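Local coordinates for protein pectinesterase A (Erwinia chrysanthemi, PDB 2NTP) that hydrolyses the methyl esters of pectin's galacturonosyl units, releasing methanol, probably as the first step in maceration and soft-rotting of plant tissue, at residues A[104-116]-A[123-135]. Sequence-based numbering, arbitrary orientation.
Sequences TIRNDFDFPANQA and SKIKDTQAVALYV. With ADA (alpha-D-galactopyranuronic acid), chain C.
Asn107 and Ala130 meet at the tight end of this contact, where strand 103-107 of the right-handed parallel beta-helix runs out into a long excursion that returns through 123-132 to strand 133-135 on another sheet. Both polar atoms of the Asn107 carboxamide are engaged. OD1 closes an Asx turn by accepting from Phe109 N, while ND2 gives a nearly straight bond (171°) to Val131 O at 2.9 Å, sitting above the Val131 carbonyl plane and not on a lone pair; ND2 also donates to Thr71 O, so the amide's rotation is fixed. Beside it, Ala130 CB sits 3.6 Å from Phe109 CB, and Ile105 CG2 rests against Ala132 O.

Further out, Thr128 turns CB toward the edge of the Phe111 ring, CE1 being 3.7 Å away. Thr128 OG1, set between backbone N and carbonyl carbon (chi1 46°), bonds Gln153 OE1, so this threonine is a second-shell partner of the transition-state stabiliser. Gln129 turns its CB away from 104-116, and its NE2 hydrogen-bonds O2 of a bound galacturonate.

Around Lys124 the packing gives way to water. One water joins Gln115 OE1 to Ile125 O, another Gln115 O to Lys124 NZ; Gln115 NE2 bonds Asp197 OD2. The extended lysine passes Asn114 O and brings NZ to 3.2 Å from Gln115 O, with Asp119 and Lys117 O as further partners. Beside this watered edge the Asn114 amide is buried: OD1 accepts from Ile125 N on an in-plane lone pair, and ND2 is shared between Ile125 O (2.9 Å) and Gln115 OE1 (3.2 Å).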
loop_
_atom_site.group_PDB
_atom_site.type_symbol
_atom_site.label_atom_id
_atom_site.label_comp_id
_atom_site.label_asym_id
_atom_site.label_seq_id
_atom_site.Cartn_x
_atom_site.Cartn_y
_atom_site.Cartn_z
ATOM N N THR A 104 -5.102 3.877 -12.249
ATOM C CA THR A 104 -3.871 4.151 -11.512
ATOM C C THR A 104 -4.154 5.187 -10.433
ATOM O O THR A 104 -4.876 6.160 -10.675
ATOM C CB THR A 104 -2.765 4.662 -12.451
ATOM O OG1 THR A 104 -2.497 3.676 -13.460
ATOM C CG2 THR A 104 -1.476 4.963 -11.672
ATOM N N ILE A 105 -3.596 4.955 -9.244
ATOM C CA ILE A 105 -3.674 5.889 -8.122
ATOM C C ILE A 105 -2.238 6.256 -7.737
ATOM O O ILE A 105 -1.421 5.377 -7.452
ATOM C CB ILE A 105 -4.394 5.265 -6.899
ATOM C CG1 ILE A 105 -5.797 4.768 -7.286
ATOM C CG2 ILE A 105 -4.464 6.277 -5.754
ATOM C CD1 ILE A 105 -6.424 3.785 -6.284
ATOM N N ARG A 106 -1.935 7.551 -7.755
ATOM C CA ARG A 106 -0.578 8.033 -7.494
ATOM C C ARG A 106 -0.521 9.030 -6.345
ATOM O O ARG A 106 -1.424 9.859 -6.179
ATOM C CB ARG A 106 0.013 8.731 -8.731
ATOM C CG ARG A 106 -0.139 8.004 -10.056
ATOM C CD ARG A 106 0.822 8.589 -11.104
ATOM N NE ARG A 106 0.687 10.042 -11.234
ATOM C CZ ARG A 106 0.521 10.701 -12.382
ATOM N NH1 ARG A 106 0.484 10.058 -13.547
ATOM N NH2 ARG A 106 0.400 12.020 -12.365
ATOM N N ASN A 107 0.552 8.952 -5.561
ATOM C CA ASN A 107 1.006 10.127 -4.825
ATOM C C ASN A 107 2.199 10.695 -5.580
ATOM O O ASN A 107 3.204 10.006 -5.793
ATOM C CB ASN A 107 1.341 9.830 -3.362
ATOM C CG ASN A 107 1.458 11.106 -2.524
ATOM O OD1 ASN A 107 2.118 12.071 -2.926
ATOM N ND2 ASN A 107 0.818 11.113 -1.364
ATOM N N ASP A 108 2.056 11.940 -6.022
ATOM C CA ASP A 108 3.044 12.552 -6.905
ATOM C C ASP A 108 4.113 13.340 -6.153
ATOM O O ASP A 108 4.892 14.074 -6.774
ATOM C CB ASP A 108 2.354 13.434 -7.956
ATOM C CG ASP A 108 1.733 12.630 -9.081
ATOM O OD1 ASP A 108 2.036 11.427 -9.219
ATOM O OD2 ASP A 108 0.941 13.221 -9.845
ATOM N N PHE A 109 4.161 13.190 -4.829
ATOM C CA PHE A 109 5.251 13.783 -4.059
ATOM C C PHE A 109 6.569 13.334 -4.673
ATOM O O PHE A 109 6.847 12.132 -4.797
ATOM C CB PHE A 109 5.186 13.415 -2.573
ATOM C CG PHE A 109 6.380 13.882 -1.781
ATOM C CD1 PHE A 109 6.632 15.240 -1.612
ATOM C CD2 PHE A 109 7.251 12.958 -1.205
ATOM C CE1 PHE A 109 7.733 15.674 -0.881
ATOM C CE2 PHE A 109 8.363 13.382 -0.473
ATOM C CZ PHE A 109 8.599 14.748 -0.312
ATOM N N ASP A 110 7.368 14.314 -5.079
ATOM C CA ASP A 110 8.616 14.028 -5.764
ATOM C C ASP A 110 9.703 13.739 -4.737
ATOM O O ASP A 110 10.537 14.592 -4.433
ATOM C CB ASP A 110 9.001 15.201 -6.671
ATOM C CG ASP A 110 10.048 14.832 -7.709
ATOM O OD1 ASP A 110 10.823 13.870 -7.501
ATOM O OD2 ASP A 110 10.104 15.534 -8.744
ATOM N N PHE A 111 9.679 12.525 -4.197
ATOM C CA PHE A 111 10.681 12.113 -3.222
ATOM C C PHE A 111 12.127 12.357 -3.684
ATOM O O PHE A 111 12.906 12.949 -2.941
ATOM C CB PHE A 111 10.467 10.656 -2.805
ATOM C CG PHE A 111 11.498 10.142 -1.848
ATOM C CD1 PHE A 111 11.359 10.346 -0.481
ATOM C CD2 PHE A 111 12.612 9.447 -2.315
ATOM C CE1 PHE A 111 12.318 9.866 0.409
ATOM C CE2 PHE A 111 13.570 8.965 -1.433
ATOM C CZ PHE A 111 13.428 9.183 -0.066
ATOM N N PRO A 112 12.502 11.895 -4.899
ATOM C CA PRO A 112 13.899 12.118 -5.302
ATOM C C PRO A 112 14.294 13.596 -5.390
ATOM O O PRO A 112 15.403 13.952 -4.991
ATOM C CB PRO A 112 13.979 11.456 -6.680
ATOM C CG PRO A 112 12.881 10.415 -6.657
ATOM C CD PRO A 112 11.771 11.120 -5.923
ATOM N N ALA A 113 13.404 14.442 -5.902
ATOM C CA ALA A 113 13.699 15.877 -5.984
ATOM C C ALA A 113 13.833 16.471 -4.587
ATOM O O ALA A 113 14.700 17.314 -4.348
ATOM C CB ALA A 113 12.639 16.613 -6.791
ATOM N N ASN A 114 12.984 16.016 -3.666
ATOM C CA ASN A 114 13.076 16.429 -2.268
ATOM C C ASN A 114 14.433 16.089 -1.653
ATOM O O ASN A 114 15.053 16.933 -1.014
ATOM C CB ASN A 114 11.974 15.794 -1.425
ATOM C CG ASN A 114 11.946 16.342 -0.009
ATOM O OD1 ASN A 114 11.472 17.452 0.222
ATOM N ND2 ASN A 114 12.460 15.569 0.944
ATOM N N GLN A 115 14.880 14.849 -1.847
ATOM C CA GLN A 115 16.155 14.391 -1.293
ATOM C C GLN A 115 17.353 15.112 -1.894
ATOM O O GLN A 115 18.373 15.276 -1.224
ATOM C CB GLN A 115 16.312 12.876 -1.465
ATOM C CG GLN A 115 15.224 12.083 -0.768
ATOM C CD GLN A 115 15.213 12.299 0.731
ATOM O OE1 GLN A 115 14.490 13.157 1.240
ATOM N NE2 GLN A 115 16.027 11.532 1.446
ATOM N N ALA A 116 17.222 15.537 -3.153
ATOM C CA ALA A 116 18.294 16.241 -3.861
ATOM C C ALA A 116 18.449 17.692 -3.401
ATOM O O ALA A 116 19.460 18.343 -3.696
ATOM C CB ALA A 116 18.069 16.181 -5.367
ATOM N N SER A 123 12.436 24.251 2.377
ATOM C CA SER A 123 11.376 23.514 1.682
ATOM C C SER A 123 11.654 22.006 1.613
ATOM O O SER A 123 10.800 21.237 1.156
ATOM C CB SER A 123 11.137 24.083 0.277
ATOM O OG SER A 123 12.164 23.707 -0.629
ATOM N N LYS A 124 12.840 21.592 2.063
ATOM C CA LYS A 124 13.189 20.165 2.117
ATOM C C LYS A 124 12.447 19.486 3.266
ATOM O O LYS A 124 12.647 19.816 4.436
ATOM C CB LYS A 124 14.704 19.960 2.238
ATOM C CG LYS A 124 15.154 18.514 2.028
ATOM C CD LYS A 124 16.666 18.369 2.101
ATOM C CE LYS A 124 17.093 16.961 1.703
ATOM N NZ LYS A 124 18.573 16.844 1.563
ATOM N N ILE A 125 11.591 18.533 2.909
ATOM C CA ILE A 125 10.718 17.834 3.852
ATOM C C ILE A 125 11.428 16.631 4.484
ATOM O O ILE A 125 12.064 15.844 3.782
ATOM C CB ILE A 125 9.398 17.394 3.139
ATOM C CG1 ILE A 125 8.533 18.624 2.817
ATOM C CG2 ILE A 125 8.617 16.390 3.982
ATOM C CD1 ILE A 125 7.316 18.334 1.944
ATOM N N LYS A 126 11.317 16.501 5.807
ATOM C CA LYS A 126 11.875 15.356 6.533
ATOM C C LYS A 126 10.882 14.194 6.631
ATOM O O LYS A 126 11.274 13.029 6.564
ATOM C CB LYS A 126 12.344 15.770 7.932
ATOM C CG LYS A 126 13.673 16.509 7.936
ATOM C CD LYS A 126 13.999 17.058 9.306
ATOM C CE LYS A 126 15.305 17.832 9.280
ATOM N NZ LYS A 126 15.540 18.568 10.553
ATOM N N ASP A 127 9.602 14.523 6.805
ATOM C CA ASP A 127 8.542 13.519 6.884
ATOM C C ASP A 127 8.084 13.169 5.473
ATOM O O ASP A 127 7.089 13.702 4.968
ATOM C CB ASP A 127 7.374 14.024 7.741
ATOM C CG ASP A 127 7.767 14.255 9.198
ATOM O OD1 ASP A 127 8.917 13.936 9.575
ATOM O OD2 ASP A 127 6.919 14.752 9.967
ATOM N N THR A 128 8.829 12.252 4.859
ATOM C CA THR A 128 8.747 11.984 3.428
ATOM C C THR A 128 7.746 10.898 3.033
ATOM O O THR A 128 7.620 10.572 1.852
ATOM C CB THR A 128 10.135 11.624 2.859
ATOM O OG1 THR A 128 10.775 10.679 3.726
ATOM C CG2 THR A 128 11.001 12.878 2.759
ATOM N N GLN A 129 7.023 10.352 4.004
ATOM C CA GLN A 129 5.962 9.411 3.651
ATOM C C GLN A 129 4.918 10.124 2.800
ATOM O O GLN A 129 4.596 11.287 3.034
ATOM C CB GLN A 129 5.346 8.708 4.871
ATOM C CG GLN A 129 5.206 9.505 6.142
ATOM C CD GLN A 129 6.514 9.739 6.884
ATOM O OE1 GLN A 129 7.037 10.822 6.837
ATOM N NE2 GLN A 129 7.026 8.725 7.583
ATOM N N ALA A 130 4.423 9.432 1.780
ATOM C CA ALA A 130 3.459 10.018 0.859
ATOM C C ALA A 130 2.594 8.900 0.284
ATOM O O ALA A 130 2.940 8.255 -0.712
ATOM C CB ALA A 130 4.171 10.811 -0.240
ATOM N N VAL A 131 1.466 8.681 0.946
ATOM C CA VAL A 131 0.589 7.544 0.674
ATOM C C VAL A 131 -0.238 7.742 -0.600
ATOM O O VAL A 131 -0.816 8.805 -0.806
ATOM C CB VAL A 131 -0.343 7.295 1.883
ATOM C CG1 VAL A 131 -1.279 6.115 1.618
ATOM C CG2 VAL A 131 0.467 7.053 3.156
ATOM N N ALA A 132 -0.294 6.712 -1.445
ATOM C CA ALA A 132 -1.170 6.730 -2.619
ATOM C C ALA A 132 -2.579 6.278 -2.240
ATOM O O ALA A 132 -3.563 6.949 -2.555
ATOM C CB ALA A 132 -0.601 5.846 -3.745
ATOM N N LEU A 133 -2.657 5.149 -1.539
ATOM C CA LEU A 133 -3.925 4.547 -1.142
ATOM C C LEU A 133 -3.891 4.124 0.317
ATOM O O LEU A 133 -2.952 3.452 0.758
ATOM C CB LEU A 133 -4.216 3.335 -2.032
ATOM C CG LEU A 133 -5.436 2.465 -1.731
ATOM C CD1 LEU A 133 -6.733 3.259 -1.904
ATOM C CD2 LEU A 133 -5.405 1.242 -2.658
ATOM N N TYR A 134 -4.930 4.509 1.053
ATOM C CA TYR A 134 -5.055 4.199 2.470
ATOM C C TYR A 134 -6.403 3.529 2.669
ATOM O O TYR A 134 -7.436 4.116 2.370
ATOM C CB TYR A 134 -4.958 5.493 3.288
ATOM C CG TYR A 134 -5.165 5.397 4.795
ATOM C CD1 TYR A 134 -4.879 4.231 5.507
ATOM C CD2 TYR A 134 -5.609 6.512 5.514
ATOM C CE1 TYR A 134 -5.055 4.174 6.894
ATOM C CE2 TYR A 134 -5.779 6.462 6.885
ATOM C CZ TYR A 134 -5.506 5.298 7.567
ATOM O OH TYR A 134 -5.686 5.265 8.936
ATOM N N VAL A 135 -6.377 2.281 3.127
ATOM C CA VAL A 135 -7.598 1.593 3.536
ATOM C C VAL A 135 -7.622 1.667 5.055
ATOM O O VAL A 135 -6.713 1.160 5.715
ATOM C CB VAL A 135 -7.626 0.118 3.048
ATOM C CG1 VAL A 135 -8.953 -0.549 3.433
ATOM C CG2 VAL A 135 -7.424 0.043 1.541
HETATM C C1 ADA C . 10.175 6.510 9.138
HETATM C C2 ADA C . 9.731 6.454 10.596
HETATM C C3 ADA C . 9.205 5.055 10.927
HETATM C C4 ADA C . 8.121 4.649 9.924
HETATM C C5 ADA C . 8.696 4.721 8.508
HETATM C C6 ADA C . 7.708 4.344 7.434
HETATM O O2 ADA C . 10.840 6.794 11.437
HETATM O O3 ADA C . 8.699 5.030 12.268
HETATM O O4 ADA C . 7.025 5.567 10.015
HETATM O O5 ADA C . 9.127 6.069 8.269
HETATM O O6B ADA C . 6.982 3.324 7.552
HETATM O O6A ADA C . 7.667 5.087 6.432
HETATM O O HOH W 1 10.169 19.027 -1.470
HETATM O O HOH W 2 14.664 14.473 3.728
HETATM O O HOH W 3 19.307 14.133 1.524
HETATM O O HOH W 4 13.722 11.342 3.904
#